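Local coordinates for protein M32 carboxypeptidase (Chitinophagaceae bacterium, PDB 7A03) that is a metalloenzyme of the M32 (Taq) carboxypeptidase family that probably trims amino acids from the C-terminal ends of peptides with the help of a bound metal ion, at residues S69-L74 with L90-Y95; Q84-A89 with L285-A290; R199-L204 with Y338-H343; F313-Y318 with V332-F337. All coordinates share one frame; numbering follows the deposited sequence.

The four contacts form two pairs on a largely helical chain. Contacts 1 and 2 have centres about 11 Å apart, touch each other and share helix 82-100. Contacts 3 and 4 are likewise about 11 Å apart, touch, and share helix 334-341. The pairs lie far apart: contacts 1 and 3 are about 52 Å centre to centre, on opposite sides of the chain's centre. Along the sequence contact 1 closes before contacts 3 and 4 begin, and 313-318 with 332-337 falls between the two segments of contact 3. Contact 2 spans almost 200 residues and its segments alternate with those of both contact 1 and contact 3, so that the N-terminal helices are tied to the middle of the chain.

Contact 1: S69-L74 with L90-Y95; sequences SLLHEL and LSLEDY
Segments 69-74 and 90-95, on helices 65-74 and 82-100, run roughly antiparallel, their axes 9.8 Å apart at closest approach with 141° between their directions, and the contact is carried mainly by side chains. The aliphatic part centres on Leu71. Its CB points at the facing helix and its CG is anti to the carbonyl carbon, so the two methyls reach across as a fork: Leu71 CD2 meets Ser91 CB at 3.8 Å, while Leu71 CD1 reaches Tyr95 CB at 3.9 Å, one turn further along. Behind the fork, Leu71 CB rests 3.9 Å from Leu92 CD1.

That same Leu92 methyl makes the CH-pi part. Leu92 CG is anti to its backbone N (chi1 -174°), so CD1 is carried over one face of the His72 imidazole, 3.9 Å from the ring centroid and 17° off the normal. The two side chains cross at about a right angle, at the exposed margin of an otherwise buried contact.

The polar ends turn to other partners, Ser91 OG to Tyr14 OH and Tyr95 OH to Ala64 O. Leu71 also touches Tyr14 and Tyr95 touches Phe62, so helices 9-37 and 44-62 adjoin this antiparallel pair.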
# COMPACT_ATOMS: atom_id res chain seq x y z
N SER A 69 -31.99 -3.51 6.66
CA SER A 69 -32.92 -3.76 7.75
C SER A 69 -32.31 -4.69 8.80
O SER A 69 -32.44 -4.45 10.01
CB SER A 69 -34.24 -4.32 7.22
OG SER A 69 -34.82 -3.41 6.31
N LEU A 70 -31.62 -5.74 8.34
CA LEU A 70 -30.95 -6.66 9.26
C LEU A 70 -29.88 -5.94 10.09
O LEU A 70 -29.77 -6.16 11.30
CB LEU A 70 -30.32 -7.78 8.44
CG LEU A 70 -29.85 -9.06 9.11
CD1 LEU A 70 -30.95 -9.67 9.96
CD2 LEU A 70 -29.43 -10.01 8.00
N LEU A 71 -29.06 -5.12 9.44
CA LEU A 71 -28.01 -4.42 10.18
C LEU A 71 -28.61 -3.49 11.22
O LEU A 71 -28.12 -3.41 12.36
CB LEU A 71 -27.14 -3.62 9.21
CG LEU A 71 -26.24 -4.49 8.34
CD1 LEU A 71 -25.66 -3.66 7.20
CD2 LEU A 71 -25.14 -5.11 9.19
N HIS A 72 -29.69 -2.79 10.87
CA HIS A 72 -30.32 -1.89 11.82
C HIS A 72 -30.96 -2.65 12.98
O HIS A 72 -30.96 -2.15 14.11
CB HIS A 72 -31.33 -1.01 11.09
CG HIS A 72 -30.71 0.16 10.38
ND1 HIS A 72 -30.06 1.17 11.06
CD2 HIS A 72 -30.65 0.48 9.07
CE1 HIS A 72 -29.62 2.06 10.19
NE2 HIS A 72 -29.96 1.67 8.98
N GLU A 73 -31.48 -3.85 12.73
CA GLU A 73 -32.01 -4.67 13.81
C GLU A 73 -30.89 -5.17 14.72
O GLU A 73 -31.02 -5.14 15.95
CB GLU A 73 -32.79 -5.85 13.23
CG GLU A 73 -33.17 -6.92 14.23
CD GLU A 73 -33.79 -8.14 13.56
OE1 GLU A 73 -33.66 -8.27 12.32
OE2 GLU A 73 -34.41 -8.95 14.28
N LEU A 74 -29.78 -5.60 14.14
CA LEU A 74 -28.68 -6.14 14.92
C LEU A 74 -27.94 -5.06 15.70
O LEU A 74 -27.29 -5.37 16.71
CB LEU A 74 -27.72 -6.90 14.01
CG LEU A 74 -28.27 -8.26 13.60
CD1 LEU A 74 -27.68 -8.74 12.28
CD2 LEU A 74 -27.98 -9.23 14.71
N LEU A 90 -19.40 -1.84 11.92
CA LEU A 90 -18.58 -1.51 10.77
C LEU A 90 -19.34 -1.77 9.47
O LEU A 90 -19.26 -0.98 8.53
CB LEU A 90 -17.26 -2.28 10.80
CG LEU A 90 -16.30 -1.79 11.88
CD1 LEU A 90 -15.04 -2.63 11.90
CD2 LEU A 90 -15.97 -0.33 11.65
N SER A 91 -20.08 -2.87 9.43
CA SER A 91 -20.84 -3.19 8.23
C SER A 91 -21.94 -2.17 8.00
O SER A 91 -22.23 -1.81 6.85
CB SER A 91 -21.43 -4.60 8.34
OG SER A 91 -20.45 -5.60 8.05
N LEU A 92 -22.55 -1.66 9.08
CA LEU A 92 -23.54 -0.60 8.96
C LEU A 92 -22.91 0.68 8.43
O LEU A 92 -23.51 1.38 7.60
CB LEU A 92 -24.23 -0.37 10.30
CG LEU A 92 -25.40 0.62 10.32
CD1 LEU A 92 -26.48 0.18 9.36
CD2 LEU A 92 -25.96 0.74 11.72
N GLU A 93 -21.71 1.03 8.91
CA GLU A 93 -21.01 2.18 8.34
C GLU A 93 -20.75 1.99 6.84
O GLU A 93 -21.04 2.89 6.02
CB GLU A 93 -19.70 2.42 9.09
CG GLU A 93 -19.91 3.00 10.47
CD GLU A 93 -18.63 3.11 11.27
OE1 GLU A 93 -17.54 2.98 10.68
OE2 GLU A 93 -18.72 3.32 12.50
N ASP A 94 -20.18 0.84 6.48
CA ASP A 94 -19.92 0.49 5.08
C ASP A 94 -21.19 0.60 4.24
O ASP A 94 -21.16 1.07 3.10
CB ASP A 94 -19.37 -0.94 4.98
CG ASP A 94 -17.99 -1.12 5.62
OD1 ASP A 94 -17.32 -0.11 5.91
OD2 ASP A 94 -17.57 -2.29 5.84
N TYR A 95 -22.32 0.16 4.80
CA TYR A 95 -23.57 0.12 4.06
C TYR A 95 -24.14 1.52 3.88
O TYR A 95 -24.58 1.88 2.77
CB TYR A 95 -24.56 -0.77 4.82
CG TYR A 95 -25.93 -0.91 4.21
CD1 TYR A 95 -26.96 -0.02 4.53
CD2 TYR A 95 -26.22 -1.95 3.33
CE1 TYR A 95 -28.23 -0.16 3.97
CE2 TYR A 95 -27.49 -2.10 2.77
CZ TYR A 95 -28.48 -1.20 3.09
OH TYR A 95 -29.72 -1.36 2.54

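Contact 2: Q84-A89 with L285-A290; sequences QQKNIA and LPCGEA
This is a side-chain-to-backbone anchor: an asparagine in helix 82-100 holds a short 3-10 turn in the loop between helices 258-277 and 293-307, almost 200 residues later. The closest CA atoms, those of Asn87 and Pro286, are 5.3 Å apart. The evidence for the anchor is the bond from Cys287 N to Asn87 OD1, 2.9 Å long, with an N-H...O angle of 155°. The donor lies in the plane of the amide carbonyl but nearly in line with it, the C=O...N angle being 158°.

Around that bond the fit is close. Pro286 CD stands 3.2 Å from Asn87 OD1, and Cys287 SG comes within 3.4 Å of the same oxygen. On the amide's nitrogen side, Leu285 CD1 lies 3.7 Å from Asn87 ND2, the leucine crossing the asparagine at about a right angle. Asn87 ND2 is bonded to Gln282 OE1 and Tyr11 OH, so partners on both the oxygen and the nitrogen fix the rotation of this buried amide.

Beside it, Lys86 CG brushes Cys287 SG at 4.0 Å before the bent lysine chain leads off to a cation-pi contact with Phe469. Tyr14 of helix 9-37 touches both Asn87 and Pro286, and Pro286 also rests on Leu90 and Ser91, so the turn fits against helices 9-37 and 82-100 together.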
# COMPACT_ATOMS: atom_id res chain seq x y z
N GLN A 84 -18.93 -9.60 17.32
CA GLN A 84 -20.18 -9.51 16.57
C GLN A 84 -20.66 -8.07 16.49
O GLN A 84 -21.07 -7.59 15.42
CB GLN A 84 -21.24 -10.38 17.25
CG GLN A 84 -20.95 -11.87 17.19
CD GLN A 84 -21.95 -12.67 18.00
OE1 GLN A 84 -22.15 -12.40 19.18
NE2 GLN A 84 -22.60 -13.65 17.36
N GLN A 85 -20.64 -7.37 17.63
CA GLN A 85 -21.10 -5.99 17.66
C GLN A 85 -20.23 -5.11 16.77
O GLN A 85 -20.74 -4.23 16.07
CB GLN A 85 -21.08 -5.46 19.09
CG GLN A 85 -22.20 -5.99 19.96
CD GLN A 85 -22.34 -5.21 21.26
OE1 GLN A 85 -21.97 -4.03 21.32
NE2 GLN A 85 -22.84 -5.85 22.30
N LYS A 86 -18.91 -5.34 16.79
CA LYS A 86 -18.04 -4.55 15.93
C LYS A 86 -18.32 -4.83 14.46
O LYS A 86 -18.35 -3.90 13.64
CB LYS A 86 -16.57 -4.84 16.27
CG LYS A 86 -15.56 -4.02 15.46
CD LYS A 86 -15.57 -2.56 15.88
CE LYS A 86 -15.21 -2.40 17.36
NZ LYS A 86 -15.10 -0.98 17.76
N ASN A 87 -18.51 -6.10 14.10
CA ASN A 87 -18.89 -6.46 12.73
C ASN A 87 -20.15 -5.73 12.29
O ASN A 87 -20.18 -5.13 11.21
CB ASN A 87 -19.10 -7.97 12.63
CG ASN A 87 -17.79 -8.73 12.49
OD1 ASN A 87 -16.80 -8.18 12.01
ND2 ASN A 87 -17.79 -9.99 12.89
N ILE A 88 -21.19 -5.76 13.13
CA ILE A 88 -22.44 -5.08 12.79
C ILE A 88 -22.20 -3.58 12.61
O ILE A 88 -22.67 -2.97 11.64
CB ILE A 88 -23.52 -5.37 13.85
CG1 ILE A 88 -23.84 -6.87 13.89
CG2 ILE A 88 -24.79 -4.56 13.56
CD1 ILE A 88 -24.31 -7.43 12.58
N ALA A 89 -21.46 -2.96 13.54
CA ALA A 89 -21.25 -1.51 13.48
C ALA A 89 -20.47 -1.11 12.22
O ALA A 89 -20.83 -0.14 11.53
CB ALA A 89 -20.54 -1.02 14.74
N LEU A 285 -16.43 -10.68 6.81
CA LEU A 285 -16.87 -9.77 7.86
C LEU A 285 -15.76 -8.79 8.19
O LEU A 285 -14.58 -9.07 7.96
CB LEU A 285 -17.23 -10.56 9.13
CG LEU A 285 -18.08 -11.82 8.91
CD1 LEU A 285 -18.40 -12.50 10.23
CD2 LEU A 285 -19.38 -11.45 8.22
N PRO A 286 -16.10 -7.62 8.75
CA PRO A 286 -15.05 -6.62 9.01
C PRO A 286 -13.91 -7.13 9.86
O PRO A 286 -12.75 -6.80 9.59
CB PRO A 286 -15.82 -5.46 9.67
CG PRO A 286 -17.23 -5.60 9.11
CD PRO A 286 -17.45 -7.10 9.04
N CYS A 287 -14.20 -7.97 10.86
CA CYS A 287 -13.12 -8.53 11.67
C CYS A 287 -12.36 -9.65 10.97
O CYS A 287 -11.46 -10.23 11.59
CB CYS A 287 -13.62 -8.91 13.07
SG CYS A 287 -14.17 -7.46 14.03
N GLY A 288 -12.65 -9.94 9.70
CA GLY A 288 -11.82 -10.81 8.89
C GLY A 288 -11.11 -10.12 7.75
O GLY A 288 -10.56 -10.82 6.89
N GLU A 289 -11.12 -8.78 7.70
CA GLU A 289 -10.48 -7.99 6.65
C GLU A 289 -9.31 -7.21 7.23
O GLU A 289 -9.31 -6.85 8.41
CB GLU A 289 -11.48 -6.99 6.05
CG GLU A 289 -12.69 -7.65 5.38
CD GLU A 289 -13.81 -6.66 5.03
OE1 GLU A 289 -13.71 -5.48 5.40
OE2 GLU A 289 -14.79 -7.09 4.36
N ALA A 290 -8.30 -6.94 6.39
CA ALA A 290 -7.18 -6.11 6.81
C ALA A 290 -7.69 -4.79 7.39
O ALA A 290 -8.69 -4.24 6.93
CB ALA A 290 -6.29 -5.80 5.61

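Contact 3: R199-L204 with Y338-H343; sequences RDFLHL and YKAINH
Asn342 ND2 is the best-held polar atom, gripped by two backbone carbonyls: Tyr338 O, at 2.9 Å with an N-H...O angle of 153°, and Arg309 O. The first of these bonds ties the residues following helix 334-341 back onto its last turn, with the donor above the carbonyl plane.

Across the contact, Arg199 comes from the loop between helices 170-192 and 208-222, just before a 3-10 turn (200-202), as an extended rod, its CG anti to the backbone N (chi1 -154°). Arg199 NE lies 2.9 Å from Ala340 O. Beyond it, one face of the guanidinium covers the His343 methylene, with Arg199 CZ 3.5 Å from His343 CB, while Arg199 NH1 presses to 3.0 Å from His343 CD2. The guanidinium and imidazole planes are 32° apart.

Nearer the backbone of Arg199, the methyl of Ala340 meets three side chains of the loop: Ala340 CB is 3.5 Å from Arg199 CG, 3.5 Å from Phe201 CZ and 4.0 Å from Leu202 CD1. Phe201 CG sits in the crowded position between its backbone N and carbonyl carbon, from which the far end of the ring reaches that methyl.

Arg199 NH1 stands 4.0 Å from His343 NE2, itself hydrogen-bonded to Gln345 OE1. A cation so near would probably disfavour a second charge on the imidazole, whereas the nearby Ala340 carbonyl may offset part of the arginine's charge.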
# COMPACT_ATOMS: atom_id res chain seq x y z
N ARG A 199 28.37 -0.17 -6.33
CA ARG A 199 26.96 -0.44 -6.61
C ARG A 199 26.70 -1.04 -8.00
O ARG A 199 25.65 -1.65 -8.21
CB ARG A 199 26.06 0.77 -6.36
CG ARG A 199 24.63 0.37 -6.03
CD ARG A 199 23.64 1.52 -6.03
NE ARG A 199 22.28 1.01 -5.88
CZ ARG A 199 21.18 1.67 -6.23
NH1 ARG A 199 21.28 2.88 -6.76
NH2 ARG A 199 19.99 1.11 -6.06
N ASP A 200 27.63 -0.88 -8.95
CA ASP A 200 27.33 -1.37 -10.29
C ASP A 200 27.24 -2.89 -10.36
O ASP A 200 26.69 -3.42 -11.33
CB ASP A 200 28.27 -0.77 -11.34
CG ASP A 200 29.72 -1.14 -11.11
OD1 ASP A 200 30.02 -1.84 -10.12
OD2 ASP A 200 30.56 -0.73 -11.94
N PHE A 201 27.73 -3.60 -9.33
CA PHE A 201 27.54 -5.04 -9.28
C PHE A 201 26.07 -5.43 -9.25
O PHE A 201 25.73 -6.56 -9.63
CB PHE A 201 28.28 -5.65 -8.08
CG PHE A 201 28.00 -4.95 -6.77
CD1 PHE A 201 26.87 -5.25 -6.03
CD2 PHE A 201 28.90 -4.01 -6.27
CE1 PHE A 201 26.61 -4.61 -4.82
CE2 PHE A 201 28.65 -3.39 -5.06
CZ PHE A 201 27.51 -3.69 -4.33
N LEU A 202 25.19 -4.52 -8.82
CA LEU A 202 23.77 -4.85 -8.81
C LEU A 202 23.18 -4.88 -10.21
O LEU A 202 22.09 -5.44 -10.41
CB LEU A 202 22.98 -3.86 -7.95
CG LEU A 202 23.20 -3.89 -6.44
CD1 LEU A 202 22.32 -2.83 -5.81
CD2 LEU A 202 22.89 -5.25 -5.85
N HIS A 203 23.89 -4.32 -11.20
CA HIS A 203 23.42 -4.30 -12.57
C HIS A 203 24.19 -5.28 -13.46
O HIS A 203 24.11 -5.19 -14.69
CB HIS A 203 23.44 -2.88 -13.14
CG HIS A 203 22.39 -2.00 -12.54
ND1 HIS A 203 22.41 -1.62 -11.21
CD2 HIS A 203 21.27 -1.46 -13.07
CE1 HIS A 203 21.36 -0.86 -10.96
NE2 HIS A 203 20.65 -0.75 -12.06
N LEU A 204 24.91 -6.22 -12.85
CA LEU A 204 25.48 -7.35 -13.59
C LEU A 204 24.35 -8.32 -13.96
O LEU A 204 23.16 -8.05 -13.76
CB LEU A 204 26.58 -8.02 -12.77
CG LEU A 204 27.83 -7.19 -12.48
CD1 LEU A 204 28.75 -7.86 -11.46
CD2 LEU A 204 28.56 -6.93 -13.79
N TYR A 338 25.41 -3.92 1.54
CA TYR A 338 24.46 -3.23 2.41
C TYR A 338 24.30 -1.77 2.01
O TYR A 338 23.17 -1.24 1.90
CB TYR A 338 24.97 -3.37 3.85
CG TYR A 338 24.27 -2.53 4.89
CD1 TYR A 338 22.92 -2.71 5.18
CD2 TYR A 338 24.98 -1.58 5.61
CE1 TYR A 338 22.29 -1.94 6.14
CE2 TYR A 338 24.35 -0.82 6.57
CZ TYR A 338 23.02 -1.00 6.83
OH TYR A 338 22.40 -0.23 7.80
N LYS A 339 25.42 -1.10 1.74
CA LYS A 339 25.35 0.29 1.31
C LYS A 339 24.67 0.40 -0.05
O LYS A 339 23.88 1.32 -0.27
CB LYS A 339 26.75 0.89 1.29
CG LYS A 339 27.37 1.06 2.68
CD LYS A 339 26.43 1.84 3.59
CE LYS A 339 26.91 1.86 5.04
NZ LYS A 339 26.05 2.74 5.88
N ALA A 340 24.93 -0.55 -0.95
CA ALA A 340 24.40 -0.46 -2.30
C ALA A 340 22.89 -0.66 -2.33
O ALA A 340 22.18 -0.03 -3.13
CB ALA A 340 25.08 -1.51 -3.17
N ILE A 341 22.37 -1.56 -1.48
CA ILE A 341 20.93 -1.77 -1.42
C ILE A 341 20.23 -0.69 -0.61
O ILE A 341 18.99 -0.67 -0.57
CB ILE A 341 20.56 -3.19 -0.97
CG1 ILE A 341 21.01 -3.40 0.48
CG2 ILE A 341 21.19 -4.21 -1.91
CD1 ILE A 341 20.16 -4.36 1.26
N ASN A 342 20.99 0.19 0.05
CA ASN A 342 20.41 1.36 0.70
C ASN A 342 20.87 2.67 0.06
O ASN A 342 21.30 3.59 0.76
CB ASN A 342 20.77 1.35 2.18
CG ASN A 342 20.02 0.30 2.94
OD1 ASN A 342 18.83 0.44 3.20
ND2 ASN A 342 20.72 -0.76 3.33
N HIS A 343 20.77 2.77 -1.27
CA HIS A 343 21.22 3.96 -1.99
C HIS A 343 20.10 5.00 -2.03
O HIS A 343 19.01 4.73 -2.54
CB HIS A 343 21.66 3.61 -3.41
CG HIS A 343 22.16 4.79 -4.18
ND1 HIS A 343 23.34 5.44 -3.87
CD2 HIS A 343 21.62 5.47 -5.22
CE1 HIS A 343 23.52 6.45 -4.70
NE2 HIS A 343 22.49 6.49 -5.53

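Contact 4: F313-Y318 with V332-F337; sequences FWKFQY and VSLQEF
A turn of helix 311-324 faces the start of helix 334-341, the nearest CA atoms being those of Tyr318 and Leu334, 6.5 Å apart. Tyr318 carries the contact. With CG anti to the backbone N, its ring reaches along the beginning of the second helix until Tyr318 OH donates to Val332 O over 2.7 Å. This bond comes from well above the peptide plane, 59° out of it, and so misses the carbonyl lone pairs.

The same ring leans over Phe337, Tyr318 CE1 sitting 3.3 Å from Phe337 CG above the phenyl face. With planes at 33° the pair is oblique. Phe337 then turns an edge to Trp314: its CE2 points at the six-membered indole ring, with centroids 4.9 Å apart and planes at 62°, a T-shaped pair. Phe313 covers the opposite indole face, and Trp314 NE1 is bonded to Gly308 O. Leu334 runs alongside Tyr318 in the opposite direction and sets its CD1 3.8 Å from Trp314 CB and 3.7 Å from Tyr318 CB.

Ser333 and Glu336 start the second helix through reciprocal bonds: Ser333 N to Glu336 OE1 at 2.8 Å, and Glu336 N to Ser333 OG at 3.1 Å. Arg198 adds a salt bridge to that carboxylate. The arrangement is thus a capping box at a helix N-terminus, set beside an aromatic cluster of Trp314, Tyr318 and Phe337 that joins helix 311-324 to helix 334-341, with the short helix 326-329 between them in the chain.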
# COMPACT_ATOMS: atom_id res chain seq x y z
N PHE A 313 19.71 -8.61 8.90
CA PHE A 313 19.16 -9.56 7.93
C PHE A 313 20.27 -10.08 7.01
O PHE A 313 20.38 -11.30 6.75
CB PHE A 313 18.09 -8.84 7.11
CG PHE A 313 17.33 -9.71 6.13
CD1 PHE A 313 16.35 -10.58 6.56
CD2 PHE A 313 17.59 -9.61 4.77
CE1 PHE A 313 15.62 -11.36 5.64
CE2 PHE A 313 16.90 -10.39 3.85
CZ PHE A 313 15.91 -11.27 4.29
N TRP A 314 21.11 -9.18 6.52
CA TRP A 314 22.14 -9.54 5.57
C TRP A 314 23.34 -10.26 6.19
O TRP A 314 24.04 -10.95 5.46
CB TRP A 314 22.48 -8.36 4.64
CG TRP A 314 21.33 -8.14 3.72
CD1 TRP A 314 20.35 -7.17 3.82
CD2 TRP A 314 20.96 -8.97 2.63
NE1 TRP A 314 19.41 -7.35 2.83
CE2 TRP A 314 19.77 -8.44 2.08
CE3 TRP A 314 21.52 -10.11 2.05
CZ2 TRP A 314 19.13 -9.02 0.98
CZ3 TRP A 314 20.90 -10.67 0.95
CH2 TRP A 314 19.71 -10.13 0.42
N LYS A 315 23.54 -10.18 7.51
CA LYS A 315 24.60 -10.99 8.11
C LYS A 315 24.39 -12.47 7.83
O LYS A 315 25.34 -13.19 7.55
CB LYS A 315 24.65 -10.75 9.61
CG LYS A 315 25.24 -9.41 9.99
CD LYS A 315 25.26 -9.22 11.50
CE LYS A 315 25.49 -7.77 11.88
NZ LYS A 315 25.48 -7.61 13.36
N PHE A 316 23.14 -12.93 7.87
CA PHE A 316 22.82 -14.30 7.52
C PHE A 316 22.61 -14.48 6.03
O PHE A 316 23.10 -15.46 5.44
CB PHE A 316 21.57 -14.75 8.29
CG PHE A 316 21.09 -16.13 7.95
CD1 PHE A 316 21.64 -17.24 8.58
CD2 PHE A 316 20.08 -16.33 7.02
CE1 PHE A 316 21.20 -18.51 8.29
CE2 PHE A 316 19.64 -17.61 6.71
CZ PHE A 316 20.20 -18.70 7.35
N GLN A 317 21.88 -13.57 5.38
CA GLN A 317 21.52 -13.81 3.99
C GLN A 317 22.66 -13.56 3.00
O GLN A 317 22.72 -14.20 1.95
CB GLN A 317 20.27 -13.02 3.60
CG GLN A 317 18.98 -13.49 4.27
CD GLN A 317 18.50 -14.86 3.79
OE1 GLN A 317 18.99 -15.40 2.79
NE2 GLN A 317 17.53 -15.41 4.49
N TYR A 318 23.59 -12.64 3.30
CA TYR A 318 24.59 -12.29 2.30
C TYR A 318 25.48 -13.45 1.89
O TYR A 318 25.65 -13.66 0.67
CB TYR A 318 25.39 -11.03 2.69
CG TYR A 318 26.22 -10.56 1.52
CD1 TYR A 318 25.60 -10.17 0.34
CD2 TYR A 318 27.62 -10.57 1.56
CE1 TYR A 318 26.34 -9.78 -0.77
CE2 TYR A 318 28.36 -10.16 0.46
CZ TYR A 318 27.71 -9.77 -0.70
OH TYR A 318 28.41 -9.37 -1.82
N VAL A 332 32.51 -8.80 -3.59
CA VAL A 332 31.76 -7.69 -3.01
C VAL A 332 31.54 -7.99 -1.53
O VAL A 332 31.05 -9.07 -1.18
CB VAL A 332 30.41 -7.49 -3.72
CG1 VAL A 332 29.65 -6.31 -3.10
CG2 VAL A 332 30.61 -7.28 -5.22
N SER A 333 31.90 -7.05 -0.65
CA SER A 333 31.80 -7.33 0.78
C SER A 333 30.39 -7.11 1.29
O SER A 333 29.56 -6.46 0.64
CB SER A 333 32.70 -6.40 1.61
OG SER A 333 32.30 -5.04 1.52
N LEU A 334 30.13 -7.63 2.49
CA LEU A 334 28.82 -7.42 3.11
C LEU A 334 28.50 -5.93 3.22
O LEU A 334 27.38 -5.50 2.90
CB LEU A 334 28.75 -8.11 4.47
CG LEU A 334 27.59 -7.74 5.40
CD1 LEU A 334 26.27 -8.14 4.80
CD2 LEU A 334 27.78 -8.38 6.80
N GLN A 335 29.47 -5.13 3.67
CA GLN A 335 29.26 -3.69 3.82
C GLN A 335 28.97 -3.01 2.49
O GLN A 335 28.09 -2.15 2.40
CB GLN A 335 30.47 -3.04 4.50
CG GLN A 335 30.35 -2.96 6.00
CD GLN A 335 29.15 -2.15 6.43
OE1 GLN A 335 28.80 -1.15 5.81
NE2 GLN A 335 28.49 -2.60 7.49
N GLU A 336 29.71 -3.38 1.43
CA GLU A 336 29.44 -2.79 0.12
C GLU A 336 28.03 -3.12 -0.35
O GLU A 336 27.32 -2.25 -0.88
CB GLU A 336 30.47 -3.28 -0.90
CG GLU A 336 31.86 -2.77 -0.61
CD GLU A 336 32.92 -3.37 -1.51
OE1 GLU A 336 32.91 -4.61 -1.70
OE2 GLU A 336 33.76 -2.62 -2.04
N PHE A 337 27.61 -4.37 -0.17
CA PHE A 337 26.28 -4.78 -0.58
C PHE A 337 25.21 -4.04 0.22
O PHE A 337 24.22 -3.54 -0.35
CB PHE A 337 26.15 -6.30 -0.42
CG PHE A 337 24.83 -6.83 -0.91
CD1 PHE A 337 24.64 -7.13 -2.25
CD2 PHE A 337 23.79 -7.04 -0.02
CE1 PHE A 337 23.43 -7.61 -2.70
CE2 PHE A 337 22.58 -7.52 -0.47
CZ PHE A 337 22.41 -7.81 -1.80